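PDB 3WUC: galectin from Xenopus laevis, which probably binds lactose and related beta-galactosides, and perhaps laminin, as a proto-type galectin with a beta-sandwich fold. Local coordinates for residues T12-H17 / N122-N127; D42-I47 / Q69-D74. All coordinates share one frame; numbering follows the deposited sequence.

In the fold
Both contacts lie on the sugar-binding sheet of the galectin beta-sandwich, their centres about 14 Å apart, and contact 2 is nested in sequence inside the loop that contact 1 closes. Contact 1 brings the end of the N-terminal strand 7-12 onto strand 120-127 at the subunit interface; contact 2 joins two hairpin turns at the edge of the galactose site. Tyr123 bridges them: its OH lies 3.4 Å from Ser43 CB, and its CE2 3.8 Å from Leu46 CD2. Leu46 in turn touches Trp73, against which the galactose packs. The Tyr123 side chain is about 11 Å from that sugar at its nearest atoms, so contact 1 is a more distant neighbour of the site.

Contact 1: residues T12-H17 / N122-N127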
# COMPACT_ATOMS: atom_id res chain seq x y z
N THR B 12 19.40 -3.95 -4.17
CA THR B 12 20.09 -5.17 -4.21
C THR B 12 19.62 -6.10 -3.06
O THR B 12 18.90 -5.63 -2.14
CB THR B 12 21.62 -4.92 -4.13
OG1 THR B 12 21.84 -4.13 -2.95
CG2 THR B 12 22.08 -4.17 -5.33
N ASN B 13 19.93 -7.36 -3.14
CA ASN B 13 19.54 -8.38 -2.25
C ASN B 13 18.04 -8.50 -2.18
O ASN B 13 17.45 -8.86 -1.11
CB ASN B 13 20.07 -8.19 -0.80
CG ASN B 13 21.56 -8.31 -0.66
OD1 ASN B 13 22.20 -8.91 -1.52
ND2 ASN B 13 22.12 -7.71 0.34
N LEU B 14 17.40 -8.34 -3.31
CA LEU B 14 15.93 -8.43 -3.36
C LEU B 14 15.39 -9.82 -2.97
O LEU B 14 14.33 -9.87 -2.34
CB LEU B 14 15.42 -7.98 -4.72
CG LEU B 14 13.89 -7.83 -4.74
CD1 LEU B 14 13.35 -6.68 -3.89
CD2 LEU B 14 13.43 -7.71 -6.20
N ASN B 15 16.11 -10.89 -3.25
CA ASN B 15 15.73 -12.26 -2.90
C ASN B 15 14.35 -12.65 -3.35
O ASN B 15 13.60 -13.31 -2.63
CB ASN B 15 15.84 -12.43 -1.39
CG ASN B 15 16.07 -13.85 -1.00
OD1 ASN B 15 16.64 -14.65 -1.72
ND2 ASN B 15 15.64 -14.18 0.18
N LEU B 16 14.01 -12.28 -4.57
CA LEU B 16 12.75 -12.63 -5.18
C LEU B 16 12.88 -13.99 -5.85
O LEU B 16 13.58 -14.13 -6.81
CB LEU B 16 12.30 -11.59 -6.19
CG LEU B 16 10.95 -11.76 -6.81
CD1 LEU B 16 9.82 -11.50 -5.84
CD2 LEU B 16 10.86 -10.88 -8.01
N HIS B 17 12.15 -14.96 -5.37
CA HIS B 17 12.14 -16.30 -5.91
C HIS B 17 11.01 -16.55 -6.87
O HIS B 17 10.01 -15.84 -6.86
CB HIS B 17 12.02 -17.28 -4.76
CG HIS B 17 13.23 -17.29 -3.88
ND1 HIS B 17 14.16 -18.34 -3.92
CD2 HIS B 17 13.71 -16.39 -3.00
CE1 HIS B 17 15.13 -18.07 -3.06
NE2 HIS B 17 14.91 -16.89 -2.52
N ASN B 122 17.81 -10.72 -7.58
CA ASN B 122 18.29 -9.91 -6.51
C ASN B 122 18.48 -8.43 -6.78
O ASN B 122 18.69 -7.59 -5.88
CB ASN B 122 19.63 -10.47 -6.01
CG ASN B 122 19.50 -11.60 -5.05
OD1 ASN B 122 18.69 -11.56 -4.07
ND2 ASN B 122 20.23 -12.66 -5.31
N TYR B 123 18.54 -8.04 -8.07
CA TYR B 123 18.75 -6.73 -8.49
C TYR B 123 17.55 -6.17 -9.24
O TYR B 123 16.98 -6.85 -10.09
CB TYR B 123 19.96 -6.69 -9.49
CG TYR B 123 20.29 -5.37 -10.14
CD1 TYR B 123 21.10 -4.39 -9.56
CD2 TYR B 123 19.86 -5.08 -11.43
CE1 TYR B 123 21.43 -3.22 -10.18
CE2 TYR B 123 20.16 -3.90 -12.06
CZ TYR B 123 20.97 -2.96 -11.47
OH TYR B 123 21.24 -1.77 -12.12
N LEU B 124 17.16 -4.97 -8.78
CA LEU B 124 16.09 -4.20 -9.42
C LEU B 124 16.47 -2.75 -9.54
O LEU B 124 16.92 -2.11 -8.55
CB LEU B 124 14.79 -4.38 -8.62
CG LEU B 124 13.48 -3.83 -9.24
CD1 LEU B 124 12.32 -4.64 -8.71
CD2 LEU B 124 13.38 -2.34 -8.94
N ALA B 125 16.37 -2.18 -10.75
CA ALA B 125 16.73 -0.81 -10.92
C ALA B 125 15.71 0.01 -11.65
O ALA B 125 15.00 -0.59 -12.52
CB ALA B 125 18.05 -0.69 -11.73
N LEU B 126 15.65 1.29 -11.31
CA LEU B 126 14.77 2.23 -11.94
C LEU B 126 15.61 3.26 -12.62
O LEU B 126 16.57 3.79 -12.04
CB LEU B 126 13.87 2.96 -10.91
CG LEU B 126 12.54 2.22 -10.59
CD1 LEU B 126 12.73 0.85 -9.98
CD2 LEU B 126 11.75 3.06 -9.58
N ASN B 127 15.26 3.62 -13.86
CA ASN B 127 15.96 4.61 -14.65
C ASN B 127 14.88 5.53 -15.25
O ASN B 127 13.89 5.07 -15.90
CB ASN B 127 16.83 3.94 -15.74
CG ASN B 127 18.02 3.14 -15.16
OD1 ASN B 127 18.66 3.57 -14.25
ND2 ASN B 127 18.30 2.01 -15.71
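Two N-H groups of the loop 13-15, in segment 12-17, are held by a single residue, Asn122. Its backbone O accepts from Leu14 N at 3.0 Å in a nearly straight bond (171° at the hydrogen), although the donor stands above the carbonyl plane. The side-chain amide extends the grip: OD1 takes Asn15 N at 2.8 Å, in the plane of its carbonyl though bent at the hydrogen (143°). Asn suits this place because its short side chain offers a second acceptor. Thr12 CA adds a C-H...O contact to Asn122 O at 3.3 Å.

Asn15 and Leu16 face Ile121 in a G1 beta bulge, whose positive phi Asn15 tolerates well; Asn122 and Tyr123 face Gly40 in a classic bulge.

With CG anti to the backbone N (chi1 -171° in each), Leu14 and Leu124 cross obliquely and meet at CD2 and CD1, 4.1 Å apart; branched apolar side chains fit this buried layer. Farther along, the methyl CG2 of Thr12 comes to the edge of the Tyr123 ring, near its plane, 4.3 Å from CD1.

Asn13 ND2 bonds to Asp8 O of the second subunit. Asn122 therefore fixes, through polar bonds backed by leucines, a loop whose outer side serves the interface with that subunit.

Contact 2: residues D42-I47 / Q69-D74; sequences DSRNLI and QNDVWD. With GAL (beta-D-galactopyranose), chain D.
A type I turn, Asp42 to Asn45, faces a type I' turn, Gln69 to Val72, and Asp71 N bonds to Arg44 O at 2.9 Å, in the carbonyl plane and on a lone pair. Asn70 and Asp71 suit the latter turn, whose positive phi values both residue types tolerate. Asn45 OD1 receives Asn70 N at 2.9 Å, almost straight (176°) though from above the amide carbonyl plane, while ND2 donates to the syn lone pair of Asp42 OD1. The anti lone pair of that oxygen takes Arg44 N, closing an Asx turn; Asp suits it with a short two-sided acceptor.

Arg44, bent at chi3 (42°), lays its guanidinium over Asp71 CB, 3.5 Å from NH1. Asp71 OD2 lies 4.1 Å from NH1, well out of the guanidinium plane, so only charge attraction is likely; Lys68 forms the salt bridge to OD1.

Leu46 CD1 meets the Trp73 ring obliquely, 3.9 Å from CH2. The galactose C5 lies over the indole centre, 3.6 Å above its plane, in CH-pi packing, a galectin hallmark; Arg34, His49, Arg53, Tyr56, Asn66 and Glu76 hydrogen-bond the sugar.

Strand 62-69 separates strands 45-53 and 72-79, which the contact links; Ile47 packs on Ile121 of strand 120-127.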
# COMPACT_ATOMS: atom_id res chain seq x y z
N ASP B 42 22.54 -8.38 -11.40
CA ASP B 42 23.31 -7.17 -11.27
C ASP B 42 23.12 -6.42 -12.56
O ASP B 42 22.35 -6.88 -13.52
CB ASP B 42 24.84 -7.53 -11.01
CG ASP B 42 25.46 -8.43 -12.14
OD1 ASP B 42 25.39 -8.06 -13.28
OD2 ASP B 42 25.96 -9.51 -11.86
N SER B 43 23.76 -5.28 -12.72
CA SER B 43 23.49 -4.41 -13.84
C SER B 43 23.99 -5.00 -15.20
O SER B 43 23.54 -4.59 -16.27
CB SER B 43 24.03 -3.00 -13.64
OG SER B 43 25.44 -3.06 -13.66
N ARG B 44 24.88 -5.98 -15.09
CA ARG B 44 25.41 -6.64 -16.27
C ARG B 44 24.60 -7.83 -16.72
O ARG B 44 24.83 -8.40 -17.81
CB ARG B 44 26.90 -7.09 -16.05
CG ARG B 44 27.76 -5.89 -15.77
CD ARG B 44 29.05 -6.38 -15.11
NE ARG B 44 29.53 -7.57 -15.75
CZ ARG B 44 30.22 -7.58 -16.87
NH1 ARG B 44 30.64 -6.47 -17.45
NH2 ARG B 44 30.49 -8.75 -17.39
N ASN B 45 23.71 -8.33 -15.88
CA ASN B 45 23.01 -9.58 -16.09
C ASN B 45 21.56 -9.35 -15.68
O ASN B 45 21.18 -9.59 -14.52
CB ASN B 45 23.60 -10.73 -15.32
CG ASN B 45 24.98 -11.06 -15.83
OD1 ASN B 45 25.15 -11.76 -16.82
ND2 ASN B 45 25.94 -10.40 -15.23
N LEU B 46 20.79 -9.04 -16.70
CA LEU B 46 19.34 -8.68 -16.60
C LEU B 46 18.49 -9.78 -17.21
O LEU B 46 18.59 -10.09 -18.39
CB LEU B 46 19.08 -7.36 -17.20
CG LEU B 46 19.87 -6.10 -16.73
CD1 LEU B 46 19.60 -4.82 -17.45
CD2 LEU B 46 19.61 -6.00 -15.21
N ILE B 47 17.58 -10.36 -16.43
CA ILE B 47 16.59 -11.30 -16.97
C ILE B 47 15.44 -10.53 -17.60
O ILE B 47 14.82 -11.11 -18.51
CB ILE B 47 16.07 -12.32 -15.90
CG1 ILE B 47 15.47 -13.54 -16.49
CG2 ILE B 47 15.18 -11.65 -14.84
CD1 ILE B 47 16.50 -14.45 -17.14
N GLN B 69 23.33 -10.32 -20.82
CA GLN B 69 24.22 -11.29 -20.18
C GLN B 69 25.64 -10.91 -20.36
O GLN B 69 26.06 -10.53 -21.45
CB GLN B 69 24.03 -12.67 -20.70
CG GLN B 69 22.59 -13.21 -20.60
CD GLN B 69 22.39 -14.56 -21.39
OE1 GLN B 69 22.91 -15.60 -21.02
NE2 GLN B 69 21.51 -14.56 -22.38
N ASN B 70 26.36 -10.88 -19.26
CA ASN B 70 27.78 -10.45 -19.30
C ASN B 70 27.91 -9.09 -20.00
O ASN B 70 28.86 -8.84 -20.77
CB ASN B 70 28.63 -11.55 -19.99
CG ASN B 70 28.36 -12.93 -19.42
OD1 ASN B 70 28.66 -13.16 -18.24
ND2 ASN B 70 27.81 -13.81 -20.19
N ASP B 71 27.00 -8.16 -19.71
CA ASP B 71 26.92 -6.87 -20.26
C ASP B 71 26.72 -6.74 -21.80
O ASP B 71 26.96 -5.67 -22.39
CB ASP B 71 28.14 -6.00 -19.86
CG ASP B 71 27.79 -4.55 -19.55
OD1 ASP B 71 26.69 -4.31 -18.94
OD2 ASP B 71 28.65 -3.65 -19.71
N VAL B 72 26.13 -7.78 -22.35
CA VAL B 72 25.77 -7.76 -23.74
C VAL B 72 24.24 -7.99 -23.90
O VAL B 72 23.71 -8.97 -23.37
CB VAL B 72 26.46 -8.86 -24.47
CG1 VAL B 72 26.17 -8.83 -25.93
CG2 VAL B 72 27.94 -8.62 -24.31
N TRP B 73 23.65 -7.10 -24.62
CA TRP B 73 22.18 -7.20 -24.87
C TRP B 73 21.85 -8.33 -25.84
O TRP B 73 22.63 -8.63 -26.74
CB TRP B 73 21.69 -5.92 -25.45
CG TRP B 73 21.72 -4.71 -24.58
CD1 TRP B 73 22.53 -3.64 -24.70
CD2 TRP B 73 20.92 -4.47 -23.41
NE1 TRP B 73 22.31 -2.73 -23.73
CE2 TRP B 73 21.31 -3.23 -22.90
CE3 TRP B 73 19.91 -5.21 -22.75
CZ2 TRP B 73 20.68 -2.63 -21.75
CZ3 TRP B 73 19.34 -4.63 -21.58
CH2 TRP B 73 19.76 -3.40 -21.10
N ASP B 74 20.71 -8.97 -25.61
CA ASP B 74 20.21 -10.09 -26.43
C ASP B 74 19.24 -9.42 -27.46
O ASP B 74 19.42 -8.28 -27.79
CB ASP B 74 19.58 -11.18 -25.58
CG ASP B 74 20.59 -11.88 -24.61
OD1 ASP B 74 21.66 -12.28 -25.13
OD2 ASP B 74 20.36 -12.06 -23.34
C1 GAL D . 19.78 0.02 -26.50
C2 GAL D . 19.75 1.09 -25.43
C3 GAL D . 19.84 0.47 -24.06
C4 GAL D . 18.78 -0.63 -23.93
C5 GAL D . 18.93 -1.61 -25.11
C6 GAL D . 17.87 -2.68 -25.03
O2 GAL D . 20.93 1.90 -25.63
O3 GAL D . 19.82 1.44 -23.05
O4 GAL D . 17.46 -0.04 -23.84
O5 GAL D . 18.73 -0.88 -26.32
O6 GAL D . 17.91 -3.57 -26.14
O HOH W 1 26.28 -2.54 -16.80
O HOH W 2 28.84 -10.74 -15.96